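Local coordinates for protein N-acetyl-L-2,4-diaminobutyric acid deacetylase (Ruegeria pomeroyi, PDB 6TWM) that probably removes the acetyl group from N-acetyl-L-2,4-diaminobutyric acid in ectoine degradation, as a zinc-dependent deacetylase, at residues L157-F162 with T214-G219. Sequence-based numbering, arbitrary orientation.
Sequences LDFVPF and TTELGG. With DAB (2,4-diaminobutyric acid), chain N.
F159 and F162 close on E216 through different first torsions. F159 CG is anti to the carbonyl carbon, beside the backbone N (chi1 -74°). F162 CG sits between N and the carbonyl carbon (chi1 78°). Each ring turns a face to E216 CB, which makes a CH-pi contact with both. CB is 4.0 Å from the F159 centroid and 3.7 Å from that of F162. The E216 chain then bends at chi2. Its OE1 reaches F159 CE2 at 3.3 Å, while OE2 lies 3.3 Å from OXT of the bound 2,4-diaminobutyric acid. E216 ends strand 211-216 in the mixed sheet of the aspartoacylase-like zinc hydrolase domain. Its carboxylate belongs to the product pocket. E216 binds zinc in a structure of this protein, though here its side chain stands about 4 Å from the ion. Antiparallel pairing with F162 fixes its backbone: E216 N donates to F162 O (2.8 Å, nearly straight), and F162 N donates to E216 O. Replacing F159 by an alanine would remove one aromatic wall from E216 and would probably leave its carboxylate freer to shift. Farther along, F159 N bonds G218 O at 3.0 Å, approaching from above the carbonyl plane. G219 CA makes a CA-H...O contact with L157 O at 3.4 Å.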
# COMPACT_ATOMS: atom_id res chain seq x y z
N LEU A 157 0.40 4.27 12.13
CA LEU A 157 -0.56 3.19 12.21
C LEU A 157 0.17 1.85 12.20
O LEU A 157 1.30 1.74 11.72
CB LEU A 157 -1.57 3.22 11.05
CG LEU A 157 -2.62 4.34 11.01
CD1 LEU A 157 -3.47 4.21 9.76
CD2 LEU A 157 -3.48 4.30 12.25
N ASP A 158 -0.50 0.84 12.73
CA ASP A 158 -0.01 -0.54 12.68
C ASP A 158 -1.19 -1.45 12.36
O ASP A 158 -2.26 -1.31 12.96
CB ASP A 158 0.65 -0.94 14.00
CG ASP A 158 1.55 -2.14 13.86
OD1 ASP A 158 1.66 -2.68 12.74
OD2 ASP A 158 2.15 -2.55 14.88
N PHE A 159 -0.99 -2.37 11.43
CA PHE A 159 -2.05 -3.25 10.96
C PHE A 159 -1.67 -4.70 11.20
O PHE A 159 -0.49 -5.05 11.28
CB PHE A 159 -2.31 -3.06 9.46
CG PHE A 159 -3.05 -1.79 9.12
CD1 PHE A 159 -4.43 -1.77 9.08
CD2 PHE A 159 -2.35 -0.63 8.83
CE1 PHE A 159 -5.11 -0.60 8.75
CE2 PHE A 159 -3.02 0.54 8.51
CZ PHE A 159 -4.40 0.55 8.47
N VAL A 160 -2.68 -5.55 11.31
CA VAL A 160 -2.44 -6.99 11.11
C VAL A 160 -2.11 -7.21 9.64
O VAL A 160 -2.66 -6.51 8.77
CB VAL A 160 -3.66 -7.80 11.54
CG1 VAL A 160 -3.90 -7.66 13.04
CG2 VAL A 160 -4.91 -7.37 10.77
N PRO A 161 -1.19 -8.12 9.30
CA PRO A 161 -0.78 -8.25 7.90
C PRO A 161 -1.89 -8.87 7.07
O PRO A 161 -2.36 -9.97 7.35
CB PRO A 161 0.45 -9.16 7.97
CG PRO A 161 0.25 -9.95 9.22
CD PRO A 161 -0.47 -9.05 10.18
N PHE A 162 -2.30 -8.15 6.03
CA PHE A 162 -3.49 -8.56 5.29
C PHE A 162 -3.47 -7.98 3.89
O PHE A 162 -2.87 -6.93 3.63
CB PHE A 162 -4.76 -8.17 6.07
CG PHE A 162 -5.16 -6.70 5.98
CD1 PHE A 162 -5.71 -6.16 4.83
CD2 PHE A 162 -5.05 -5.89 7.11
CE1 PHE A 162 -6.11 -4.84 4.78
CE2 PHE A 162 -5.45 -4.56 7.07
CZ PHE A 162 -5.99 -4.04 5.91
N THR A 214 -3.98 -4.83 -3.15
CA THR A 214 -3.53 -3.87 -2.16
C THR A 214 -3.43 -4.57 -0.81
O THR A 214 -4.09 -5.58 -0.57
CB THR A 214 -4.48 -2.67 -2.07
OG1 THR A 214 -3.92 -1.68 -1.20
CG2 THR A 214 -5.84 -3.09 -1.55
N THR A 215 -2.57 -4.04 0.06
CA THR A 215 -2.23 -4.70 1.31
C THR A 215 -2.19 -3.68 2.44
O THR A 215 -2.24 -2.47 2.22
CB THR A 215 -0.87 -5.41 1.23
OG1 THR A 215 0.16 -4.44 1.02
CG2 THR A 215 -0.85 -6.43 0.10
N GLU A 216 -2.12 -4.21 3.66
CA GLU A 216 -1.69 -3.46 4.84
C GLU A 216 -0.87 -4.44 5.67
O GLU A 216 -1.43 -5.26 6.40
CB GLU A 216 -2.86 -2.89 5.64
CG GLU A 216 -3.62 -1.75 4.97
CD GLU A 216 -2.77 -0.51 4.78
OE1 GLU A 216 -1.80 -0.32 5.55
OE2 GLU A 216 -3.07 0.28 3.86
N LEU A 217 0.45 -4.37 5.54
CA LEU A 217 1.36 -5.34 6.13
C LEU A 217 2.11 -4.66 7.28
O LEU A 217 3.18 -4.10 7.09
CB LEU A 217 2.33 -5.87 5.07
CG LEU A 217 1.69 -6.40 3.78
CD1 LEU A 217 2.76 -6.81 2.78
CD2 LEU A 217 0.76 -7.57 4.07
N GLY A 218 1.52 -4.72 8.47
CA GLY A 218 2.15 -4.14 9.64
C GLY A 218 2.13 -2.63 9.67
O GLY A 218 1.12 -2.01 9.33
N GLY A 219 3.24 -2.02 10.08
CA GLY A 219 3.32 -0.56 10.13
C GLY A 219 4.44 -0.12 11.06
O GLY A 219 5.45 -0.80 11.20
N DAB N . -4.95 4.89 2.72
CA DAB N . -4.93 3.96 3.83
C DAB N . -3.52 3.76 4.47
O DAB N . -3.41 3.84 5.73
CB DAB N . -5.45 2.58 3.42
CG DAB N . -6.77 2.66 2.68
ND DAB N . -7.97 2.69 3.50
OXT DAB N . -2.56 3.53 3.68